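Local atomic coordinates of cell wall surface anchor protein (PDB entry 4Z1P), a protein that probably mediates adhesion of Streptococcus agalactiae as an antigen I/II family surface adhesin that is tethered to the cell wall through an LPXTG motif. Residues A[229-234]-A[300-305]; A[211-216]-A[244-249]; A[177-182]-A[318-323]; A[12-17]-A[29-34]; A[268-271]-A[276-279]. One frame throughout, in Å; residues are numbered along the deposited sequence.

How the interactions relate
Interaction 4 closes first along the chain, in the antigen I/II C2-like region; the other four lie in the C-terminal region that follows. There interaction 3 spans the longest loop, with interactions 1, 2 and 5 nested inside it. Interactions 1 and 5 have centres about 9 Å apart and touch through the backbones of L231 and G276, where strands 225-230 and 277-282 are sheet neighbours, and through D300 and Y278, which bond from one sheet to the other. Interactions 2 and 3, about 12 Å apart between centres, meet through W212 packing on P179. Interaction 4 stands about 41 Å, centre to centre, from interaction 1. The chain is thus two β-rich bodies in line, consistent with a surface stalk.

Interaction 1: residues A[229-234]-A[300-305]; sequences DHLQHT and DFIVVK
L231 points its forked end between I302 and V304: CD1 lies 4.4 Å from I302 CG2, while the other branch, CD2, lies 4.4 Å from V304 CG1. One leucine therefore meets two residues that alternate along the same face of strand 300-305. Beside it, I302 CD1 approaches the carboxylate of D229, 3.9 Å from D229 OD2 and 4.1 Å from D229 CB, the two side chains running at a slant to one another. The isoleucine reaches this far because its chain is nearly extended at its second torsion (chi2 160°), which carries CD1 out toward the facing strand and leaves CG2 for the leucine. No hydrogen bond joins the two segments, so the contact rests on loose van der Waals packing of buried side chains. In the next shell, the buried oxygen D229 OD2 is not left to the methyl alone, for it accepts a hydrogen bond from N314 ND2. L231 is placed by a backbone bond to G276, and beyond it the chain bends through an inverse gamma turn centred on Q232, with a weak bond from H233 N to L231 O. The Q232 amide in turn bonds to the backbone of Y313 and D311. The facing backbones stay well apart, with 9.3 Å between D229 CA and I302 CA. Strand 225-230 belongs to a five-stranded sheet and strand 298-306 to a four-stranded one, and side chains meeting across this gap form the interior of a β-sandwich, consistent with the variant immunoglobulin fold known from the C-terminal domains of antigen I/II adhesins.

Interaction 2: residues A[211-216]-A[244-249]; sequences GWVVPA and VAKVAI
K246 reaches across to G211, and its ammonium nitrogen NZ donates a hydrogen bond of 3.1 Å to the backbone oxygen G211 O. The nitrogen lies in the carbonyl plane on a lone pair, with a C=O···N angle of 141°. To get there the lysine leaves its backbone with CG lodged between N and the carbonyl carbon, then bends at its third torsion (chi3 -57°) so that the chain turns in toward the glycine. This is the close part of the contact. CD and CE pass alongside the carbonyl as well, each 3.6 Å from G211 O, and the same two carbons brush V213: K246 CE is 3.8 Å from V213 CG2. The methylenes thus fill the space between a buried glycine and a valine branch, while the charged end has a second and stronger partner in the carboxylate of D299, a salt bridge that should favour its positive state. The other half is slacker. V213 CG1, the branch opposite the backbone N (chi1 179°), meets V247 CG1 tip to tip at 4.1 Å, and both valines keep part of their surface open to solvent. The two segments continue strands 204-210 and 236-245, which lie on either side of strand 298-306 in a four-stranded antiparallel sheet. The short run leading into that central strand separates them as well: V214 bonds through its backbone to F296 and K246 to G297, while W212, whose side chain leaves the backbone away from 244-249, packs against P179 and strand 311-320.

Interaction 3: residues A[177-182]-A[318-323]; sequences TTPEVH and FFVNGN
Two apolar pairs join the segments. P179 crosses V320 at a slant, its CG 3.5 Å from V320 CG1 and its CB 3.9 Å from the same methyl; P179 CG also comes to 4.4 Å from N323 CB. Further along, V181 meets F318 by a CH-pi contact: CG1 sits over one face of the ring, 3.7 Å from its centroid and 30° off the normal, displaced toward the CG end. F318 swings its ring to this side because CG is opposite the backbone N (chi1 175°). Polar bonds lie within 318-323, whose type I' turn runs from V320 to N323. V320 O is gripped twice, by N323 N at 2.8 Å and by N323 ND2 at 3.0 Å, the latter with the acceptor close to the amide plane; the remaining backbone bond, V320 N to N323 O, closes the two-residue hairpin. The N323 amide is also held by N27. This hairpin links strands 311-320 and 323-333, while 177-182 connects strand 165-177 to strand 182-186. F318 further meets Y225 and F227 edge-to-face, and V181 also touches strand 323-333.

Interaction 4: residues A[12-17]-A[29-34]; sequences LDENGQ and TLDYVA
L12 N donates to D31 O, 3.1 Å and nearly straight at 164°, continuing the pairing in which V33 bonds to K10. After L12 the backbone folds on itself through a type I turn from D13 to G16. G16 N donates to D13 O, and D13 N to Q17 O, so that G16 and Q17 together face D13 in the manner of a G1 bulge, with G16 at positive phi. The D13 carboxylate reinforces this turn: OD1 receives Q17 N at 2.9 Å, from 45° above the carboxylate plane, and N15 N only weakly. Its other oxygen forms a salt bridge with R292, which ties this loop to the C-terminal region of the chain. Strands 8-11 and 29-36 are an outer pair of a four-stranded antiparallel sheet, strand 8-11 forming its border. Among the side chains, L12 stretches out (chi2 179°) and sets CD1 3.5 Å from V33 CG2, the two chains slanting past each other. D31 lies on the same face of the strand as V33. A water fills the step between D31 and the departing backbone, donating to L12 O at 2.8 Å and to D31 OD2 at 2.6 Å. E14 bends at its second torsion, which brings OE1 to 4.1 Å from D31 OD2, their carboxylate planes 66° apart. No bond links these like charges, whose proximity would raise the cost of ionising both; K71 gives D31 a long, weak ion pair.

Interaction 5: residues A[268-271]-A[276-279]; sequences ETVY and GRYE
Y271 carries its ring opposite the backbone N (chi1 -177°), which swings the ring along the partner strand, edge toward the backbone: CE1 is 3.5 Å from G276 O, and CD1 is 3.8 Å from Y278 CB. Y278 is similarly turned (chi1 170°), which lays its ring beside T269, CE2 3.7 Å from T269 CG2. These three side chains share one face. The strands run antiparallel, with V270 and E279 as a hydrogen-bonded pair (V270 N to E279 O 2.8 Å, E279 N to V270 O 2.9 Å) and Y271 and Y278 as the following non-hydrogen-bonded pair. This is a β-hairpin at the border of the five-stranded sheet, and its turn ends in a G1 bulge at G276 and R277. On the opposite face V270 and E279 lie side by side, V270 CG2 3.9 Å from E279 CB. R277 grips E279 OE2 with both NH1 and NH2, a salt bridge in which the oxygen lies near the guanidinium plane. A water donates to both E268 O and E279 OE1, the latter at 2.7 Å. Y278 OH bonds to D300 and D241, and T269 OG1 also bonds to D241.

Interaction 1: residues A[229-234]-A[300-305]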
# COMPACT_ATOMS: atom_id res chain seq x y z
N ASP A 229 -0.29 15.84 -19.23
CA ASP A 229 0.19 15.49 -20.59
C ASP A 229 0.98 16.71 -21.07
O ASP A 229 0.49 17.84 -21.02
CB ASP A 229 -1.01 15.18 -21.48
CG ASP A 229 -0.59 14.60 -22.82
OD1 ASP A 229 0.15 15.29 -23.58
OD2 ASP A 229 -0.95 13.44 -23.06
N HIS A 230 2.17 16.50 -21.58
CA HIS A 230 2.98 17.64 -22.04
C HIS A 230 2.85 17.54 -23.54
O HIS A 230 3.35 16.61 -24.18
CB HIS A 230 4.40 17.53 -21.53
CG HIS A 230 4.45 17.00 -20.14
ND1 HIS A 230 4.27 15.65 -19.85
CD2 HIS A 230 4.58 17.63 -18.94
CE1 HIS A 230 4.31 15.47 -18.55
NE2 HIS A 230 4.50 16.65 -17.97
N LEU A 231 2.06 18.44 -24.08
CA LEU A 231 1.74 18.37 -25.52
C LEU A 231 2.83 19.08 -26.24
O LEU A 231 3.44 20.01 -25.70
CB LEU A 231 0.44 19.08 -25.81
CG LEU A 231 -0.75 18.25 -25.40
CD1 LEU A 231 -1.98 19.17 -25.42
CD2 LEU A 231 -0.90 17.04 -26.31
N GLN A 232 3.09 18.64 -27.47
CA GLN A 232 4.13 19.28 -28.26
C GLN A 232 3.39 20.44 -28.93
O GLN A 232 2.95 20.35 -30.10
CB GLN A 232 4.74 18.26 -29.23
CG GLN A 232 5.89 18.78 -30.05
CD GLN A 232 6.57 17.70 -30.85
OE1 GLN A 232 6.84 16.56 -30.34
NE2 GLN A 232 6.81 18.00 -32.14
N HIS A 233 3.18 21.49 -28.14
CA HIS A 233 2.30 22.59 -28.54
C HIS A 233 2.82 23.45 -29.73
O HIS A 233 2.10 24.32 -30.18
CB HIS A 233 2.09 23.53 -27.35
CG HIS A 233 3.35 24.21 -26.93
ND1 HIS A 233 4.36 23.57 -26.26
CD2 HIS A 233 3.81 25.45 -27.22
CE1 HIS A 233 5.38 24.40 -26.09
NE2 HIS A 233 5.06 25.55 -26.66
N THR A 234 4.06 23.25 -30.17
CA THR A 234 4.61 23.86 -31.39
C THR A 234 3.91 23.24 -32.59
O THR A 234 3.83 23.85 -33.65
CB THR A 234 6.11 23.55 -31.55
OG1 THR A 234 6.33 22.15 -31.40
CG2 THR A 234 6.97 24.29 -30.53
N ASP A 300 -9.27 9.49 -20.76
CA ASP A 300 -9.29 10.89 -21.14
C ASP A 300 -8.85 10.97 -22.61
O ASP A 300 -7.85 10.34 -23.02
CB ASP A 300 -8.33 11.69 -20.27
CG ASP A 300 -8.40 13.19 -20.50
OD1 ASP A 300 -9.39 13.66 -21.10
OD2 ASP A 300 -7.46 13.89 -20.07
N PHE A 301 -9.61 11.73 -23.39
CA PHE A 301 -9.40 11.84 -24.82
C PHE A 301 -9.10 13.32 -25.05
O PHE A 301 -9.92 14.15 -24.72
CB PHE A 301 -10.66 11.47 -25.53
CG PHE A 301 -11.00 10.02 -25.44
CD1 PHE A 301 -10.46 9.13 -26.34
CD2 PHE A 301 -11.77 9.54 -24.38
CE1 PHE A 301 -10.76 7.74 -26.25
CE2 PHE A 301 -12.11 8.18 -24.31
CZ PHE A 301 -11.59 7.27 -25.24
N ILE A 302 -7.90 13.61 -25.54
CA ILE A 302 -7.44 14.96 -25.81
C ILE A 302 -7.40 15.21 -27.32
O ILE A 302 -6.67 14.57 -28.04
CB ILE A 302 -6.05 15.19 -25.24
CG1 ILE A 302 -6.06 15.02 -23.76
CG2 ILE A 302 -5.57 16.58 -25.55
CD1 ILE A 302 -4.66 14.76 -23.21
N VAL A 303 -8.21 16.14 -27.81
CA VAL A 303 -8.23 16.30 -29.25
C VAL A 303 -7.44 17.56 -29.60
O VAL A 303 -7.51 18.58 -28.91
CB VAL A 303 -9.64 16.06 -29.89
CG1 VAL A 303 -10.74 15.74 -28.90
CG2 VAL A 303 -9.98 17.02 -31.00
N VAL A 304 -6.61 17.42 -30.61
CA VAL A 304 -5.71 18.48 -30.98
C VAL A 304 -5.77 18.59 -32.52
O VAL A 304 -6.22 17.68 -33.20
CB VAL A 304 -4.23 18.22 -30.54
CG1 VAL A 304 -4.14 18.05 -29.04
CG2 VAL A 304 -3.60 17.08 -31.30
N LYS A 305 -5.25 19.70 -33.02
CA LYS A 305 -5.17 19.89 -34.47
C LYS A 305 -3.70 20.04 -34.79
O LYS A 305 -3.01 20.78 -34.10
CB LYS A 305 -5.95 21.17 -34.86
CG LYS A 305 -6.22 21.26 -36.37
CD LYS A 305 -6.81 22.60 -36.76
CE LYS A 305 -7.58 22.50 -38.04
NZ LYS A 305 -8.44 23.68 -38.00

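Interaction 2: residues A[211-216]-A[244-249]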
# COMPACT_ATOMS: atom_id res chain seq x y z
N GLY A 211 -6.50 5.61 -18.24
CA GLY A 211 -6.23 5.59 -16.79
C GLY A 211 -6.18 4.23 -16.16
O GLY A 211 -6.70 3.23 -16.68
N TRP A 212 -5.56 4.17 -14.99
CA TRP A 212 -5.51 2.87 -14.28
C TRP A 212 -6.83 2.61 -13.61
O TRP A 212 -7.48 3.56 -13.10
CB TRP A 212 -4.46 2.93 -13.19
CG TRP A 212 -4.26 1.68 -12.45
CD1 TRP A 212 -3.95 0.47 -12.96
CD2 TRP A 212 -4.26 1.54 -11.03
NE1 TRP A 212 -3.78 -0.46 -11.93
CE2 TRP A 212 -3.94 0.19 -10.74
CE3 TRP A 212 -4.50 2.41 -9.98
CZ2 TRP A 212 -3.90 -0.30 -9.47
CZ3 TRP A 212 -4.46 1.93 -8.71
CH2 TRP A 212 -4.18 0.60 -8.45
N VAL A 213 -7.24 1.35 -13.58
CA VAL A 213 -8.42 1.00 -12.84
C VAL A 213 -8.05 0.71 -11.36
O VAL A 213 -7.39 -0.34 -11.04
CB VAL A 213 -9.20 -0.19 -13.47
CG1 VAL A 213 -10.45 -0.55 -12.63
CG2 VAL A 213 -9.63 0.10 -14.91
N VAL A 214 -8.49 1.60 -10.48
CA VAL A 214 -8.32 1.40 -9.05
C VAL A 214 -9.24 0.23 -8.71
O VAL A 214 -10.47 0.30 -8.95
CB VAL A 214 -8.65 2.64 -8.25
CG1 VAL A 214 -8.35 2.40 -6.80
CG2 VAL A 214 -7.82 3.84 -8.70
N PRO A 215 -8.68 -0.87 -8.20
CA PRO A 215 -9.55 -2.04 -7.96
C PRO A 215 -10.44 -1.94 -6.71
O PRO A 215 -10.16 -1.22 -5.72
CB PRO A 215 -8.52 -3.19 -7.82
CG PRO A 215 -7.39 -2.53 -7.08
CD PRO A 215 -7.32 -1.10 -7.65
N ALA A 216 -11.54 -2.69 -6.77
CA ALA A 216 -12.37 -2.97 -5.62
C ALA A 216 -11.49 -3.70 -4.58
O ALA A 216 -10.47 -4.29 -4.96
CB ALA A 216 -13.52 -3.91 -6.04
N VAL A 244 -14.19 9.91 -19.57
CA VAL A 244 -15.29 8.97 -19.40
C VAL A 244 -14.97 7.81 -18.46
O VAL A 244 -13.85 7.39 -18.32
CB VAL A 244 -15.83 8.41 -20.74
CG1 VAL A 244 -16.05 9.50 -21.76
CG2 VAL A 244 -14.93 7.31 -21.30
N ALA A 245 -16.00 7.28 -17.81
CA ALA A 245 -15.82 6.21 -16.83
C ALA A 245 -15.50 4.95 -17.56
O ALA A 245 -16.19 4.58 -18.56
CB ALA A 245 -17.06 6.04 -15.98
N LYS A 246 -14.43 4.28 -17.14
CA LYS A 246 -14.07 3.05 -17.81
C LYS A 246 -14.64 1.82 -17.19
O LYS A 246 -14.55 0.74 -17.82
CB LYS A 246 -12.57 2.90 -18.05
CG LYS A 246 -11.69 2.94 -16.86
CD LYS A 246 -10.21 3.08 -17.25
CE LYS A 246 -9.77 1.95 -18.18
NZ LYS A 246 -8.64 2.45 -18.98
N VAL A 247 -15.23 1.99 -16.01
CA VAL A 247 -15.93 0.94 -15.31
C VAL A 247 -17.13 1.54 -14.63
O VAL A 247 -17.21 2.77 -14.44
CB VAL A 247 -15.04 0.29 -14.19
CG1 VAL A 247 -13.90 -0.51 -14.82
CG2 VAL A 247 -14.52 1.35 -13.27
N ALA A 248 -18.05 0.68 -14.24
CA ALA A 248 -19.19 1.14 -13.48
C ALA A 248 -18.73 1.43 -12.05
O ALA A 248 -18.08 0.58 -11.41
CB ALA A 248 -20.27 0.12 -13.48
N ILE A 249 -19.05 2.63 -11.59
CA ILE A 249 -18.56 3.17 -10.33
C ILE A 249 -19.70 3.22 -9.33
O ILE A 249 -20.76 3.80 -9.60
CB ILE A 249 -18.03 4.57 -10.56
CG1 ILE A 249 -16.92 4.57 -11.62
CG2 ILE A 249 -17.53 5.16 -9.25
CD1 ILE A 249 -16.57 5.95 -12.17

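Interaction 3: residues A[177-182]-A[318-323]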
# COMPACT_ATOMS: atom_id res chain seq x y z
N THR A 177 -0.48 -3.33 -5.49
CA THR A 177 -0.93 -3.02 -6.86
C THR A 177 -0.16 -1.82 -7.33
O THR A 177 -0.25 -0.72 -6.77
CB THR A 177 -2.41 -2.77 -6.94
OG1 THR A 177 -2.76 -1.71 -6.03
CG2 THR A 177 -3.27 -4.08 -6.62
N THR A 178 0.63 -2.03 -8.37
CA THR A 178 1.39 -0.98 -8.98
C THR A 178 0.48 -0.40 -10.11
O THR A 178 0.08 -1.12 -11.00
CB THR A 178 2.69 -1.54 -9.59
OG1 THR A 178 3.63 -1.84 -8.55
CG2 THR A 178 3.35 -0.50 -10.54
N PRO A 179 0.23 0.89 -10.08
CA PRO A 179 -0.58 1.45 -11.17
C PRO A 179 0.13 1.41 -12.49
O PRO A 179 1.36 1.45 -12.53
CB PRO A 179 -0.83 2.88 -10.74
CG PRO A 179 -0.54 2.92 -9.27
CD PRO A 179 0.42 1.84 -8.98
N GLU A 180 -0.65 1.30 -13.56
CA GLU A 180 -0.16 1.26 -14.93
C GLU A 180 -1.12 2.06 -15.83
O GLU A 180 -2.33 2.00 -15.64
CB GLU A 180 -0.19 -0.18 -15.36
CG GLU A 180 0.54 -0.45 -16.64
CD GLU A 180 0.29 -1.87 -17.13
OE1 GLU A 180 -0.44 -2.63 -16.45
OE2 GLU A 180 0.84 -2.22 -18.18
N VAL A 181 -0.57 2.80 -16.80
CA VAL A 181 -1.38 3.65 -17.71
C VAL A 181 -0.84 3.53 -19.11
O VAL A 181 0.35 3.20 -19.29
CB VAL A 181 -1.30 5.14 -17.35
CG1 VAL A 181 -2.10 5.44 -16.12
CG2 VAL A 181 0.13 5.64 -17.17
N HIS A 182 -1.66 3.86 -20.12
CA HIS A 182 -1.23 3.70 -21.50
C HIS A 182 -1.65 4.93 -22.27
O HIS A 182 -2.60 5.60 -21.88
CB HIS A 182 -1.89 2.46 -22.13
CG HIS A 182 -1.53 1.20 -21.45
ND1 HIS A 182 -0.26 0.67 -21.51
CD2 HIS A 182 -2.23 0.40 -20.61
CE1 HIS A 182 -0.20 -0.42 -20.75
NE2 HIS A 182 -1.39 -0.61 -20.21
N PHE A 318 0.71 10.04 -14.92
CA PHE A 318 -0.52 9.72 -14.24
C PHE A 318 -0.21 9.66 -12.77
O PHE A 318 0.81 9.04 -12.40
CB PHE A 318 -1.01 8.35 -14.70
CG PHE A 318 -2.21 7.86 -13.98
CD1 PHE A 318 -3.47 8.38 -14.24
CD2 PHE A 318 -2.08 6.94 -12.98
CE1 PHE A 318 -4.58 7.93 -13.55
CE2 PHE A 318 -3.18 6.45 -12.29
CZ PHE A 318 -4.43 6.96 -12.57
N PHE A 319 -1.05 10.26 -11.94
CA PHE A 319 -0.86 10.25 -10.49
C PHE A 319 -2.09 9.67 -9.82
O PHE A 319 -3.22 10.12 -10.09
CB PHE A 319 -0.65 11.67 -9.94
CG PHE A 319 0.57 12.35 -10.47
CD1 PHE A 319 0.59 12.85 -11.77
CD2 PHE A 319 1.69 12.51 -9.66
CE1 PHE A 319 1.71 13.49 -12.26
CE2 PHE A 319 2.83 13.11 -10.15
CZ PHE A 319 2.83 13.63 -11.45
N VAL A 320 -1.90 8.69 -8.94
CA VAL A 320 -2.97 8.20 -8.10
C VAL A 320 -2.41 8.12 -6.66
O VAL A 320 -1.40 7.49 -6.43
CB VAL A 320 -3.55 6.87 -8.59
CG1 VAL A 320 -2.49 5.79 -8.77
CG2 VAL A 320 -4.63 6.36 -7.64
N ASN A 321 -3.05 8.87 -5.75
CA ASN A 321 -2.66 9.00 -4.35
C ASN A 321 -1.17 9.13 -4.22
O ASN A 321 -0.56 8.48 -3.40
CB ASN A 321 -3.18 7.79 -3.57
CG ASN A 321 -4.65 7.87 -3.27
OD1 ASN A 321 -5.45 8.65 -3.92
ND2 ASN A 321 -5.07 7.04 -2.33
N GLY A 322 -0.61 10.01 -5.03
CA GLY A 322 0.78 10.40 -4.95
C GLY A 322 1.72 9.50 -5.68
O GLY A 322 2.91 9.77 -5.70
N ASN A 323 1.23 8.42 -6.29
CA ASN A 323 2.05 7.49 -7.01
C ASN A 323 2.07 7.88 -8.51
O ASN A 323 1.01 7.91 -9.11
CB ASN A 323 1.47 6.10 -6.92
CG ASN A 323 1.51 5.58 -5.51
OD1 ASN A 323 2.56 5.08 -5.05
ND2 ASN A 323 0.42 5.81 -4.77

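Interaction 4: residues A[12-17]-A[29-34]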
# COMPACT_ATOMS: atom_id res chain seq x y z
N LEU A 12 -4.36 -1.98 9.82
CA LEU A 12 -5.41 -0.98 10.01
C LEU A 12 -5.18 0.19 9.06
O LEU A 12 -4.04 0.58 8.81
CB LEU A 12 -5.42 -0.45 11.42
CG LEU A 12 -5.48 -1.45 12.56
CD1 LEU A 12 -5.47 -0.80 13.92
CD2 LEU A 12 -6.75 -2.26 12.47
N ASP A 13 -6.26 0.79 8.59
CA ASP A 13 -6.17 2.02 7.84
C ASP A 13 -6.19 3.21 8.83
O ASP A 13 -6.17 3.03 10.05
CB ASP A 13 -7.32 2.10 6.81
CG ASP A 13 -8.73 2.18 7.48
OD1 ASP A 13 -8.83 2.53 8.68
OD2 ASP A 13 -9.73 1.81 6.77
N GLU A 14 -6.25 4.40 8.30
CA GLU A 14 -6.13 5.62 9.07
C GLU A 14 -7.30 5.85 10.00
O GLU A 14 -7.15 6.51 11.01
CB GLU A 14 -5.97 6.80 8.13
CG GLU A 14 -4.59 6.89 7.51
CD GLU A 14 -3.51 7.05 8.58
OE1 GLU A 14 -2.30 6.87 8.25
OE2 GLU A 14 -3.85 7.35 9.76
N ASN A 15 -8.44 5.25 9.69
CA ASN A 15 -9.57 5.30 10.58
C ASN A 15 -9.55 4.24 11.62
O ASN A 15 -10.51 4.08 12.35
CB ASN A 15 -10.86 5.18 9.77
CG ASN A 15 -10.90 6.18 8.63
OD1 ASN A 15 -10.32 7.25 8.74
ND2 ASN A 15 -11.51 5.80 7.51
N GLY A 16 -8.47 3.45 11.68
CA GLY A 16 -8.44 2.36 12.63
C GLY A 16 -9.19 1.10 12.23
O GLY A 16 -9.36 0.24 13.06
N GLN A 17 -9.62 0.95 10.98
CA GLN A 17 -10.35 -0.26 10.57
C GLN A 17 -9.41 -1.21 9.94
O GLN A 17 -8.52 -0.80 9.20
CB GLN A 17 -11.45 0.02 9.53
CG GLN A 17 -12.85 -0.08 10.06
CD GLN A 17 -13.25 1.17 10.79
OE1 GLN A 17 -13.72 2.13 10.16
NE2 GLN A 17 -13.05 1.19 12.11
N THR A 29 2.05 3.07 3.69
CA THR A 29 2.68 2.68 4.95
C THR A 29 1.83 1.55 5.53
O THR A 29 0.62 1.71 5.67
CB THR A 29 2.71 3.92 5.83
OG1 THR A 29 3.72 4.80 5.30
CG2 THR A 29 3.10 3.60 7.25
N LEU A 30 2.41 0.39 5.85
CA LEU A 30 1.63 -0.65 6.48
C LEU A 30 1.66 -0.44 7.99
O LEU A 30 2.73 -0.56 8.62
CB LEU A 30 2.14 -2.03 6.11
CG LEU A 30 1.84 -2.58 4.72
CD1 LEU A 30 0.36 -2.86 4.54
CD2 LEU A 30 2.31 -1.61 3.64
N ASP A 31 0.48 -0.17 8.57
CA ASP A 31 0.35 0.16 9.98
C ASP A 31 -0.23 -1.03 10.69
O ASP A 31 -1.43 -1.29 10.62
CB ASP A 31 -0.51 1.40 10.15
CG ASP A 31 0.17 2.61 9.48
OD1 ASP A 31 1.34 2.90 9.85
OD2 ASP A 31 -0.43 3.23 8.57
N TYR A 32 0.66 -1.71 11.40
CA TYR A 32 0.28 -2.94 12.06
C TYR A 32 0.16 -2.75 13.57
O TYR A 32 0.93 -1.95 14.19
CB TYR A 32 1.35 -3.96 11.81
CG TYR A 32 1.58 -4.42 10.41
CD1 TYR A 32 0.56 -5.01 9.66
CD2 TYR A 32 2.83 -4.46 9.89
CE1 TYR A 32 0.80 -5.51 8.37
CE2 TYR A 32 3.09 -5.02 8.65
CZ TYR A 32 2.04 -5.50 7.87
OH TYR A 32 2.30 -5.96 6.60
N VAL A 33 -0.73 -3.56 14.14
CA VAL A 33 -0.90 -3.60 15.55
C VAL A 33 -0.80 -5.04 15.98
O VAL A 33 -1.60 -5.90 15.58
CB VAL A 33 -2.23 -2.99 16.04
CG1 VAL A 33 -2.31 -3.08 17.57
CG2 VAL A 33 -2.43 -1.62 15.52
N ALA A 34 0.21 -5.32 16.76
CA ALA A 34 0.49 -6.64 17.16
C ALA A 34 0.39 -6.76 18.61
O ALA A 34 0.85 -5.86 19.36
CB ALA A 34 1.85 -7.05 16.74
O HOH W 1 -3.05 3.16 8.23

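Interaction 5: residues A[268-271]-A[276-279]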
# COMPACT_ATOMS: atom_id res chain seq x y z
N GLU A 268 -11.38 18.90 -13.22
CA GLU A 268 -10.91 20.23 -13.59
C GLU A 268 -9.81 19.97 -14.62
O GLU A 268 -8.92 19.10 -14.41
CB GLU A 268 -10.33 20.99 -12.37
CG GLU A 268 -11.33 21.55 -11.33
CD GLU A 268 -12.40 22.51 -11.92
OE1 GLU A 268 -13.49 22.62 -11.30
OE2 GLU A 268 -12.17 23.14 -12.99
N THR A 269 -9.87 20.70 -15.72
CA THR A 269 -8.87 20.65 -16.76
C THR A 269 -8.19 21.96 -16.74
O THR A 269 -8.88 22.98 -16.60
CB THR A 269 -9.55 20.43 -18.10
OG1 THR A 269 -10.02 19.07 -18.15
CG2 THR A 269 -8.55 20.66 -19.21
N VAL A 270 -6.86 21.98 -16.86
CA VAL A 270 -6.17 23.24 -17.09
C VAL A 270 -5.18 23.04 -18.19
O VAL A 270 -4.56 21.98 -18.26
CB VAL A 270 -5.45 23.77 -15.85
CG1 VAL A 270 -6.43 23.99 -14.73
CG2 VAL A 270 -4.35 22.80 -15.41
N TYR A 271 -5.04 24.03 -19.07
CA TYR A 271 -4.12 23.93 -20.15
C TYR A 271 -3.32 25.22 -20.27
O TYR A 271 -3.90 26.30 -20.39
CB TYR A 271 -4.82 23.61 -21.49
CG TYR A 271 -3.81 23.43 -22.63
CD1 TYR A 271 -2.76 22.53 -22.51
CD2 TYR A 271 -3.86 24.19 -23.82
CE1 TYR A 271 -1.81 22.36 -23.52
CE2 TYR A 271 -2.91 24.01 -24.85
CZ TYR A 271 -1.90 23.10 -24.72
OH TYR A 271 -0.91 22.89 -25.71
N GLY A 276 2.49 23.98 -23.10
CA GLY A 276 1.98 22.68 -23.58
C GLY A 276 1.51 21.79 -22.44
O GLY A 276 1.09 20.66 -22.66
N ARG A 277 1.54 22.31 -21.21
CA ARG A 277 1.10 21.50 -20.06
C ARG A 277 -0.40 21.43 -19.89
O ARG A 277 -1.06 22.39 -19.49
CB ARG A 277 1.73 22.00 -18.76
CG ARG A 277 1.55 20.99 -17.62
CD ARG A 277 1.83 21.64 -16.28
NE ARG A 277 1.75 20.68 -15.18
CZ ARG A 277 0.69 20.46 -14.43
NH1 ARG A 277 -0.47 21.14 -14.60
NH2 ARG A 277 0.79 19.58 -13.45
N TYR A 278 -0.93 20.23 -20.14
CA TYR A 278 -2.33 19.90 -19.90
C TYR A 278 -2.46 19.09 -18.58
O TYR A 278 -1.59 18.27 -18.30
CB TYR A 278 -2.75 19.01 -21.06
CG TYR A 278 -4.09 18.35 -20.90
CD1 TYR A 278 -4.20 17.13 -20.25
CD2 TYR A 278 -5.25 18.93 -21.38
CE1 TYR A 278 -5.40 16.52 -20.07
CE2 TYR A 278 -6.49 18.29 -21.21
CZ TYR A 278 -6.54 17.07 -20.56
OH TYR A 278 -7.71 16.41 -20.42
N GLU A 279 -3.49 19.34 -17.77
CA GLU A 279 -3.77 18.46 -16.64
C GLU A 279 -5.23 18.30 -16.55
O GLU A 279 -5.99 19.29 -16.68
CB GLU A 279 -3.25 19.06 -15.35
CG GLU A 279 -3.73 18.31 -14.12
CD GLU A 279 -3.34 19.05 -12.88
OE1 GLU A 279 -4.27 19.47 -12.16
OE2 GLU A 279 -2.13 19.22 -12.69
O HOH W 2 -6.54 20.37 -13.21